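Local coordinates for protein HRI1 (PDB 3RBY) that is of unknown function and not essential, but interacts with the protein HRR25 and may interact with SEC72, at residues A[35-40]-A[53-58]; A[49-54]-A[207-212]; A[80-85]-A[192-197]. All coordinates share one frame; numbering follows the deposited sequence.

Contact 1 of 3, residues A[35-40]-A[53-58]; sequences SLRPFV and WAFAGT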
loop_
_atom_site.group_PDB
_atom_site.type_symbol
_atom_site.label_atom_id
_atom_site.label_comp_id
_atom_site.label_asym_id
_atom_site.label_seq_id
_atom_site.Cartn_x
_atom_site.Cartn_y
_atom_site.Cartn_z
ATOM N N SER A 35 -6.263 -14.320 9.458
ATOM C CA SER A 35 -6.381 -12.894 9.201
ATOM C C SER A 35 -6.780 -12.166 10.487
ATOM O O SER A 35 -7.894 -12.354 10.981
ATOM C CB SER A 35 -7.397 -12.626 8.079
ATOM O OG SER A 35 -7.391 -11.263 7.680
ATOM N N LEU A 36 -5.861 -11.365 11.042
ATOM C CA LEU A 36 -6.128 -10.595 12.265
ATOM C C LEU A 36 -6.391 -9.146 11.878
ATOM O O LEU A 36 -5.640 -8.571 11.076
ATOM C CB LEU A 36 -4.961 -10.690 13.250
ATOM C CG LEU A 36 -4.641 -12.124 13.679
ATOM C CD1 LEU A 36 -3.500 -12.171 14.706
ATOM C CD2 LEU A 36 -5.903 -12.802 14.221
ATOM N N ARG A 37 -7.466 -8.560 12.414
ATOM C CA ARG A 37 -7.886 -7.216 11.977
ATOM C C ARG A 37 -8.050 -6.219 13.131
ATOM O O ARG A 37 -9.113 -5.620 13.307
ATOM C CB ARG A 37 -9.151 -7.318 11.109
ATOM C CG ARG A 37 -9.018 -8.451 10.045
ATOM C CD ARG A 37 -10.030 -8.400 8.892
ATOM N NE ARG A 37 -9.613 -9.319 7.835
ATOM C CZ ARG A 37 -10.204 -9.473 6.652
ATOM N NH1 ARG A 37 -11.281 -8.769 6.335
ATOM N NH2 ARG A 37 -9.698 -10.337 5.771
ATOM N N PRO A 38 -6.978 -6.022 13.911
ATOM C CA PRO A 38 -7.049 -5.115 15.069
ATOM C C PRO A 38 -7.332 -3.691 14.604
ATOM O O PRO A 38 -6.763 -3.278 13.595
ATOM C CB PRO A 38 -5.639 -5.203 15.668
ATOM C CG PRO A 38 -4.762 -5.544 14.491
ATOM C CD PRO A 38 -5.594 -6.403 13.576
ATOM N N PHE A 39 -8.208 -2.964 15.295
ATOM C CA PHE A 39 -8.390 -1.533 15.015
ATOM C C PHE A 39 -7.116 -0.760 15.327
ATOM O O PHE A 39 -6.361 -1.144 16.238
ATOM C CB PHE A 39 -9.504 -0.953 15.880
ATOM C CG PHE A 39 -10.859 -1.486 15.563
ATOM C CD1 PHE A 39 -11.560 -2.236 16.497
ATOM C CD2 PHE A 39 -11.438 -1.234 14.324
ATOM C CE1 PHE A 39 -12.831 -2.715 16.194
ATOM C CE2 PHE A 39 -12.691 -1.711 14.008
ATOM C CZ PHE A 39 -13.396 -2.450 14.937
ATOM N N VAL A 40 -6.880 0.329 14.596
ATOM C CA VAL A 40 -5.719 1.186 14.874
ATOM C C VAL A 40 -6.045 2.157 16.003
ATOM O O VAL A 40 -5.240 2.349 16.935
ATOM C CB VAL A 40 -5.274 1.985 13.645
ATOM C CG1 VAL A 40 -4.156 2.935 14.030
ATOM C CG2 VAL A 40 -4.818 1.035 12.527
ATOM N N TRP A 53 -12.532 -7.784 13.116
ATOM C CA TRP A 53 -12.846 -9.185 12.863
ATOM C C TRP A 53 -11.575 -10.031 12.874
ATOM O O TRP A 53 -10.465 -9.501 12.907
ATOM C CB TRP A 53 -13.513 -9.258 11.489
ATOM C CG TRP A 53 -14.120 -10.592 11.186
ATOM C CD1 TRP A 53 -14.640 -11.479 12.084
ATOM C CD2 TRP A 53 -14.271 -11.195 9.895
ATOM N NE1 TRP A 53 -15.106 -12.594 11.433
ATOM C CE2 TRP A 53 -14.891 -12.444 10.088
ATOM C CE3 TRP A 53 -13.943 -10.798 8.595
ATOM C CZ2 TRP A 53 -15.189 -13.301 9.030
ATOM C CZ3 TRP A 53 -14.239 -11.649 7.547
ATOM C CH2 TRP A 53 -14.856 -12.886 7.771
ATOM N N ALA A 54 -11.746 -11.349 12.847
ATOM C CA ALA A 54 -10.619 -12.275 12.842
ATOM C C ALA A 54 -11.080 -13.662 12.414
ATOM O O ALA A 54 -12.137 -14.129 12.837
ATOM C CB ALA A 54 -9.968 -12.328 14.213
ATOM N N PHE A 55 -10.288 -14.320 11.573
ATOM C CA PHE A 55 -10.650 -15.641 11.084
ATOM C C PHE A 55 -9.409 -16.420 10.680
ATOM O O PHE A 55 -8.324 -15.848 10.512
ATOM C CB PHE A 55 -11.664 -15.569 9.931
ATOM C CG PHE A 55 -11.146 -14.903 8.666
ATOM C CD1 PHE A 55 -11.542 -13.605 8.332
ATOM C CD2 PHE A 55 -10.307 -15.584 7.790
ATOM C CE1 PHE A 55 -11.093 -12.988 7.154
ATOM C CE2 PHE A 55 -9.858 -14.979 6.601
ATOM C CZ PHE A 55 -10.252 -13.677 6.287
ATOM N N ALA A 56 -9.574 -17.731 10.552
ATOM C CA ALA A 56 -8.473 -18.613 10.200
ATOM C C ALA A 56 -9.043 -19.949 9.738
ATOM O O ALA A 56 -10.204 -20.277 10.022
ATOM C CB ALA A 56 -7.537 -18.805 11.390
ATOM N N GLY A 57 -8.241 -20.712 9.014
ATOM C CA GLY A 57 -8.663 -22.030 8.591
ATOM C C GLY A 57 -7.453 -22.753 8.065
ATOM O O GLY A 57 -6.520 -22.124 7.546
ATOM N N THR A 58 -7.454 -24.071 8.217
ATOM C CA THR A 58 -6.441 -24.921 7.590
ATOM C C THR A 58 -6.771 -25.021 6.103
ATOM O O THR A 58 -7.858 -24.595 5.680
ATOM C CB THR A 58 -6.384 -26.291 8.290
ATOM O OG1 THR A 58 -7.723 -26.767 8.477
ATOM C CG2 THR A 58 -5.711 -26.139 9.691
#
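Two neighbouring antiparallel strands of the larger sheet meet here, with Ser35 opposite Phe55 and Leu36 opposite Ala54. Ser35 and Phe55 make the hydrogen-bonded pair: Ser35 N reaches Phe55 O at 2.8 Å, and Phe55 N returns to Ser35 O at 3.2 Å. On the face that carries Leu36 and Ala54, CD2 of Leu36 rests on CB of Ala54 at 4.1 Å. The other face is aromatic and polar. Ser35 CB packs over the ring face of Phe55 as a CH-pi contact, 3.8 Å from the centroid. Arg37 is extended from CG to NE and grips Ser35 OG side-on, NE at 3.0 Å and NH2 at 3.1 Å, both bonds in the guanidinium plane. Phe55 CE1 sits over one face of that group, the two planes inclined by 58°. Beyond the strands, Arg37 NH1 forms a salt bridge with Glu128, and Ser35 OG also bonds Ser25 OG. A leucine in place of Arg37 would probably leave Glu128 without its positive mate and Ser35 OG without two donors. The in-plane grip fixes the rotation of a buried guanidinium whose charge Glu128 is likely to balance.

Contact 2 of 3, residues A[49-54]-A[207-212]; sequences FPFEWA and FLLSYG
An aromatic cluster joins Phe49 and Phe51 to Tyr211, two ring edges being directed at the face of the tyrosine. The closer pair is Phe51 with Tyr211, an edge-to-face arrangement with centroids 5.3 Å apart and planes at 82°. Phe51 CE1 stands above the tyrosine ring, displaced from its centre toward the rim, and lies 3.6 Å from Tyr211 CG, which its position anti to the backbone N (chi1 -179°) sets against the phenylalanine; the neighbouring CZ of Phe51 touches Tyr211 CB at 3.7 Å. Phe49 approaches the other end of the tyrosine. Its pair is an offset edge-to-face one, centroids 5.7 Å apart, in which Phe49 CD1 comes 3.6 Å from Tyr211 OH, with that oxygen in the plane of the phenylalanine ring. The same hydroxyl bonds the carbonyl oxygen of Ser48.

The cluster bridges two antiparallel sheets: Phe51 belongs to strand 51-57 of the larger one, Tyr211 to 205-211, an edge strand of the smaller one. Between the two phenylalanines the chain makes an inverse gamma turn centred on Pro50, closed by Phe51 N bonding Phe49 O at 2.7 Å. The turn brings the proline ring to the tyrosine as well, Pro50 CD meeting Tyr211 CE2 at 3.5 Å in an oblique approach. On the smaller sheet, a classic bulge sets Leu208 and Leu209 together across from Arg196. From the bulge itself Leu209 reaches toward Phe51, tip to tip, its CD1 meeting the ring edge at CE2 across 3.9 Å.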
loop_
_atom_site.group_PDB
_atom_site.type_symbol
_atom_site.label_atom_id
_atom_site.label_comp_id
_atom_site.label_asym_id
_atom_site.label_seq_id
_atom_site.Cartn_x
_atom_site.Cartn_y
_atom_site.Cartn_z
ATOM N N PHE A 49 -12.700 -5.597 22.928
ATOM C CA PHE A 49 -12.362 -6.497 21.817
ATOM C C PHE A 49 -11.905 -5.691 20.603
ATOM O O PHE A 49 -12.691 -5.462 19.677
ATOM C CB PHE A 49 -13.587 -7.321 21.429
ATOM C CG PHE A 49 -13.293 -8.409 20.443
ATOM C CD1 PHE A 49 -12.443 -9.448 20.787
ATOM C CD2 PHE A 49 -13.872 -8.401 19.180
ATOM C CE1 PHE A 49 -12.160 -10.461 19.885
ATOM C CE2 PHE A 49 -13.605 -9.414 18.270
ATOM C CZ PHE A 49 -12.745 -10.448 18.620
ATOM N N PRO A 50 -10.658 -5.230 20.657
ATOM C CA PRO A 50 -10.105 -4.292 19.674
ATOM C C PRO A 50 -9.816 -4.939 18.329
ATOM O O PRO A 50 -8.694 -4.862 17.830
ATOM C CB PRO A 50 -8.797 -3.839 20.328
ATOM C CG PRO A 50 -8.398 -4.985 21.187
ATOM C CD PRO A 50 -9.678 -5.578 21.702
ATOM N N PHE A 51 -10.832 -5.564 17.750
ATOM C CA PHE A 51 -10.710 -6.156 16.420
ATOM C C PHE A 51 -11.980 -5.926 15.635
ATOM O O PHE A 51 -13.084 -6.085 16.179
ATOM C CB PHE A 51 -10.508 -7.664 16.525
ATOM C CG PHE A 51 -9.309 -8.060 17.330
ATOM C CD1 PHE A 51 -9.421 -8.344 18.688
ATOM C CD2 PHE A 51 -8.069 -8.160 16.728
ATOM C CE1 PHE A 51 -8.309 -8.718 19.426
ATOM C CE2 PHE A 51 -6.954 -8.534 17.458
ATOM C CZ PHE A 51 -7.069 -8.809 18.812
ATOM N N GLU A 52 -11.833 -5.592 14.359
ATOM C CA GLU A 52 -12.976 -5.436 13.475
ATOM C C GLU A 52 -13.473 -6.849 13.201
ATOM O O GLU A 52 -14.674 -7.087 13.073
ATOM C CB GLU A 52 -12.598 -4.599 12.254
ATOM C CG GLU A 52 -13.509 -4.799 11.056
ATOM C CD GLU A 52 -12.997 -4.096 9.814
ATOM O OE1 GLU A 52 -12.435 -4.779 8.933
ATOM O OE2 GLU A 52 -13.155 -2.861 9.721
ATOM N N TRP A 53 -12.532 -7.784 13.116
ATOM C CA TRP A 53 -12.846 -9.185 12.863
ATOM C C TRP A 53 -11.575 -10.031 12.874
ATOM O O TRP A 53 -10.465 -9.501 12.907
ATOM C CB TRP A 53 -13.513 -9.258 11.489
ATOM C CG TRP A 53 -14.120 -10.592 11.186
ATOM C CD1 TRP A 53 -14.640 -11.479 12.084
ATOM C CD2 TRP A 53 -14.271 -11.195 9.895
ATOM N NE1 TRP A 53 -15.106 -12.594 11.433
ATOM C CE2 TRP A 53 -14.891 -12.444 10.088
ATOM C CE3 TRP A 53 -13.943 -10.798 8.595
ATOM C CZ2 TRP A 53 -15.189 -13.301 9.030
ATOM C CZ3 TRP A 53 -14.239 -11.649 7.547
ATOM C CH2 TRP A 53 -14.856 -12.886 7.771
ATOM N N ALA A 54 -11.746 -11.349 12.847
ATOM C CA ALA A 54 -10.619 -12.275 12.842
ATOM C C ALA A 54 -11.080 -13.662 12.414
ATOM O O ALA A 54 -12.137 -14.129 12.837
ATOM C CB ALA A 54 -9.968 -12.328 14.213
ATOM N N PHE A 207 6.160 -8.335 20.411
ATOM C CA PHE A 207 4.703 -8.460 20.291
ATOM C C PHE A 207 4.091 -7.200 19.746
ATOM O O PHE A 207 4.047 -6.182 20.431
ATOM C CB PHE A 207 4.067 -8.763 21.658
ATOM C CG PHE A 207 4.325 -10.163 22.147
ATOM C CD1 PHE A 207 3.496 -11.213 21.762
ATOM C CD2 PHE A 207 5.405 -10.439 22.976
ATOM C CE1 PHE A 207 3.739 -12.520 22.202
ATOM C CE2 PHE A 207 5.656 -11.740 23.417
ATOM C CZ PHE A 207 4.822 -12.780 23.031
ATOM N N LEU A 208 3.593 -7.261 18.523
ATOM C CA LEU A 208 2.906 -6.119 17.941
ATOM C C LEU A 208 1.496 -6.049 18.501
ATOM O O LEU A 208 0.854 -4.994 18.517
ATOM C CB LEU A 208 2.848 -6.264 16.425
ATOM C CG LEU A 208 4.201 -6.347 15.727
ATOM C CD1 LEU A 208 4.014 -6.191 14.225
ATOM C CD2 LEU A 208 5.179 -5.289 16.270
ATOM N N LEU A 209 1.022 -7.200 18.959
ATOM C CA LEU A 209 -0.339 -7.339 19.428
ATOM C C LEU A 209 -0.426 -8.642 20.221
ATOM O O LEU A 209 0.266 -9.627 19.917
ATOM C CB LEU A 209 -1.279 -7.314 18.233
ATOM C CG LEU A 209 -2.672 -7.920 18.224
ATOM C CD1 LEU A 209 -3.202 -7.754 16.814
ATOM C CD2 LEU A 209 -2.649 -9.395 18.585
ATOM N N SER A 210 -1.236 -8.616 21.273
ATOM C CA SER A 210 -1.367 -9.742 22.186
ATOM C C SER A 210 -2.656 -9.595 22.977
ATOM O O SER A 210 -2.776 -8.726 23.841
ATOM C CB SER A 210 -0.169 -9.809 23.133
ATOM O OG SER A 210 -0.392 -10.746 24.172
ATOM N N TYR A 211 -3.622 -10.450 22.667
ATOM C CA TYR A 211 -4.944 -10.369 23.249
ATOM C C TYR A 211 -5.322 -11.696 23.893
ATOM O O TYR A 211 -5.224 -12.749 23.256
ATOM C CB TYR A 211 -5.962 -10.015 22.174
ATOM C CG TYR A 211 -7.362 -9.891 22.706
ATOM C CD1 TYR A 211 -8.163 -11.009 22.854
ATOM C CD2 TYR A 211 -7.886 -8.654 23.075
ATOM C CE1 TYR A 211 -9.448 -10.911 23.343
ATOM C CE2 TYR A 211 -9.184 -8.539 23.570
ATOM C CZ TYR A 211 -9.963 -9.677 23.704
ATOM O OH TYR A 211 -11.261 -9.584 24.188
ATOM N N GLY A 212 -5.740 -11.649 25.154
ATOM C CA GLY A 212 -6.231 -12.841 25.827
ATOM C C GLY A 212 -5.322 -13.274 26.962
ATOM O O GLY A 212 -4.147 -12.892 27.025
#

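Contact 3 of 3, residues A[80-85]-A[192-197]; sequences LDTNVY and LNFIRL
Leu192 and Tyr85 make the tight part of this contact, where the short helix 82-86, following edge strand 80-81 of the larger sheet, packs on strand 192-199 of the smaller one. Leu192 CD2 stands over the middle of the tyrosine ring, 3.7 Å from its centroid and 13° off the normal, a well-centred CH-pi contact. The methyl carbon Leu192 CD2 is 3.7 Å from both CD1 and CE1 of Tyr85, and Leu192 CG adds a second touch, 3.9 Å from Tyr85 CE1. The two side chains run antiparallel alongside each other, which puts the flank of the leucine, as well as its tip, against the ring. Tyr85 OH is held further on by the carbonyl oxygen of Gln183.

The rest of the interface is looser, made mostly by single atoms at the rim of Phe194. Leu80 CD1 lies in the plane of that ring and meets its edge at CE1, 3.9 Å away. Beside it, Thr82 CG2 comes within 3.8 Å of Phe194 CZ and is 4.1 Å from Leu192 CD1. With OG1 between the backbone N and the carbonyl carbon (chi1 56°), it is the threonine methyl, not the hydroxyl, that is set toward Phe194 CZ. The backbones stay well apart, the nearest CA atoms, those of Thr82 and Leu192, being 8.6 Å from each other.

On the side of the helix turned from this strand, Val84 is exposed to solvent and Asn83 partly so. The helix begins after Asp81, its N-cap, which is buried: OD1 receives Trp53 NE1 and also a weak capping bond from Asn83 N, 2.8 Å long but bent to 130° at the hydrogen.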
loop_
_atom_site.group_PDB
_atom_site.type_symbol
_atom_site.label_atom_id
_atom_site.label_comp_id
_atom_site.label_asym_id
_atom_site.label_seq_id
_atom_site.Cartn_x
_atom_site.Cartn_y
_atom_site.Cartn_z
ATOM N N LEU A 80 -11.985 -20.660 12.357
ATOM C CA LEU A 80 -12.199 -19.555 13.288
ATOM C C LEU A 80 -13.017 -18.473 12.594
ATOM O O LEU A 80 -12.661 -18.036 11.502
ATOM C CB LEU A 80 -10.845 -18.959 13.698
ATOM C CG LEU A 80 -10.671 -18.081 14.943
ATOM C CD1 LEU A 80 -9.759 -16.896 14.623
ATOM C CD2 LEU A 80 -11.999 -17.606 15.507
ATOM N N ASP A 81 -14.110 -18.046 13.224
ATOM C CA ASP A 81 -14.851 -16.851 12.798
ATOM C C ASP A 81 -15.411 -16.158 14.043
ATOM O O ASP A 81 -16.427 -16.593 14.596
ATOM C CB ASP A 81 -15.983 -17.222 11.851
ATOM C CG ASP A 81 -16.772 -16.014 11.377
ATOM O OD1 ASP A 81 -16.717 -14.953 12.043
ATOM O OD2 ASP A 81 -17.465 -16.130 10.335
ATOM N N THR A 82 -14.755 -15.096 14.502
ATOM C CA THR A 82 -15.152 -14.493 15.774
ATOM C C THR A 82 -16.632 -14.101 15.790
ATOM O O THR A 82 -17.259 -14.051 16.850
ATOM C CB THR A 82 -14.271 -13.284 16.162
ATOM O OG1 THR A 82 -14.297 -12.305 15.110
ATOM C CG2 THR A 82 -12.833 -13.730 16.439
ATOM N N ASN A 83 -17.194 -13.832 14.619
ATOM C CA ASN A 83 -18.631 -13.602 14.538
ATOM C C ASN A 83 -19.402 -14.802 15.073
ATOM O O ASN A 83 -20.185 -14.672 16.011
ATOM C CB ASN A 83 -19.076 -13.301 13.102
ATOM C CG ASN A 83 -18.552 -11.965 12.587
ATOM O OD1 ASN A 83 -18.217 -11.054 13.365
ATOM N ND2 ASN A 83 -18.486 -11.838 11.257
ATOM N N VAL A 84 -19.182 -15.975 14.483
ATOM C CA VAL A 84 -19.904 -17.153 14.945
ATOM C C VAL A 84 -19.476 -17.528 16.358
ATOM O O VAL A 84 -20.293 -17.968 17.164
ATOM C CB VAL A 84 -19.793 -18.384 13.990
ATOM C CG1 VAL A 84 -19.367 -17.964 12.593
ATOM C CG2 VAL A 84 -18.866 -19.436 14.568
ATOM N N TYR A 85 -18.201 -17.356 16.669
ATOM C CA TYR A 85 -17.740 -17.663 18.016
ATOM C C TYR A 85 -18.494 -16.837 19.041
ATOM O O TYR A 85 -18.954 -17.363 20.044
ATOM C CB TYR A 85 -16.246 -17.377 18.165
ATOM C CG TYR A 85 -15.670 -17.895 19.460
ATOM C CD1 TYR A 85 -15.685 -17.119 20.608
ATOM C CD2 TYR A 85 -15.116 -19.169 19.534
ATOM C CE1 TYR A 85 -15.156 -17.594 21.800
ATOM C CE2 TYR A 85 -14.578 -19.654 20.716
ATOM C CZ TYR A 85 -14.604 -18.864 21.848
ATOM O OH TYR A 85 -14.067 -19.347 23.020
ATOM N N LEU A 192 -11.093 -16.032 23.847
ATOM C CA LEU A 192 -10.192 -15.744 22.715
ATOM C C LEU A 192 -8.767 -15.294 23.075
ATOM O O LEU A 192 -8.554 -14.561 24.044
ATOM C CB LEU A 192 -10.826 -14.739 21.760
ATOM C CG LEU A 192 -12.198 -15.148 21.226
ATOM C CD1 LEU A 192 -12.912 -13.971 20.569
ATOM C CD2 LEU A 192 -12.088 -16.339 20.271
ATOM N N ASN A 193 -7.804 -15.756 22.274
ATOM C CA ASN A 193 -6.410 -15.311 22.343
ATOM C C ASN A 193 -5.809 -15.114 20.938
ATOM O O ASN A 193 -6.029 -15.937 20.040
ATOM C CB ASN A 193 -5.545 -16.294 23.145
ATOM C CG ASN A 193 -6.134 -16.622 24.505
ATOM O OD1 ASN A 193 -5.756 -16.027 25.526
ATOM N ND2 ASN A 193 -7.053 -17.590 24.530
ATOM N N PHE A 194 -5.078 -14.013 20.742
ATOM C CA PHE A 194 -4.403 -13.761 19.473
ATOM C C PHE A 194 -3.017 -13.215 19.739
ATOM O O PHE A 194 -2.778 -12.570 20.758
ATOM C CB PHE A 194 -5.155 -12.738 18.621
ATOM C CG PHE A 194 -6.591 -13.090 18.361
ATOM C CD1 PHE A 194 -6.929 -14.071 17.429
ATOM C CD2 PHE A 194 -7.612 -12.426 19.040
ATOM C CE1 PHE A 194 -8.267 -14.394 17.184
ATOM C CE2 PHE A 194 -8.950 -12.740 18.803
ATOM C CZ PHE A 194 -9.282 -13.726 17.873
ATOM N N ILE A 195 -2.100 -13.461 18.818
ATOM C CA ILE A 195 -0.811 -12.803 18.874
ATOM C C ILE A 195 -0.352 -12.432 17.474
ATOM O O ILE A 195 -0.660 -13.132 16.489
ATOM C CB ILE A 195 0.245 -13.690 19.512
ATOM C CG1 ILE A 195 0.321 -15.012 18.755
ATOM C CG2 ILE A 195 -0.095 -13.939 20.973
ATOM C CD1 ILE A 195 1.648 -15.731 18.929
ATOM N N ARG A 196 0.350 -11.309 17.399
ATOM C CA ARG A 196 1.079 -10.927 16.209
ATOM C C ARG A 196 2.490 -10.682 16.700
ATOM O O ARG A 196 2.720 -9.822 17.554
ATOM C CB ARG A 196 0.504 -9.665 15.592
ATOM C CG ARG A 196 0.052 -9.850 14.169
ATOM C CD ARG A 196 0.588 -8.771 13.275
ATOM N NE ARG A 196 -0.207 -7.560 13.348
ATOM C CZ ARG A 196 -1.395 -7.362 12.768
ATOM N NH1 ARG A 196 -1.990 -6.189 12.914
ATOM N NH2 ARG A 196 -1.999 -8.302 12.054
ATOM N N LEU A 197 3.423 -11.480 16.203
ATOM C CA LEU A 197 4.778 -11.461 16.712
ATOM C C LEU A 197 5.703 -11.135 15.553
ATOM O O LEU A 197 5.471 -11.592 14.432
ATOM C CB LEU A 197 5.124 -12.843 17.252
ATOM C CG LEU A 197 5.478 -13.078 18.714
ATOM C CD1 LEU A 197 5.961 -14.512 18.834
ATOM C CD2 LEU A 197 6.549 -12.100 19.217
#

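In the fold
The three contacts form one continuous region where the two sheets face each other. Contact 1 lies within the larger sheet, whereas contacts 2 and 3 run from it to the smaller one. Contacts 1 and 2 share Trp53 and Ala54, have centres about 8 Å apart, and are joined by Arg37 O to Glu52 N at 2.9 Å. Contact 3 is centred about 6 Å from contact 1, with Ala56 O to Leu80 N at 3.0 Å between them. In the smaller sheet, Tyr211 O and Phe194 N, 2.8 Å apart, tie contact 2 to contact 3. A bound triethylene glycol, probably from crystallisation, lies about 4 Å from the Trp53 side chain.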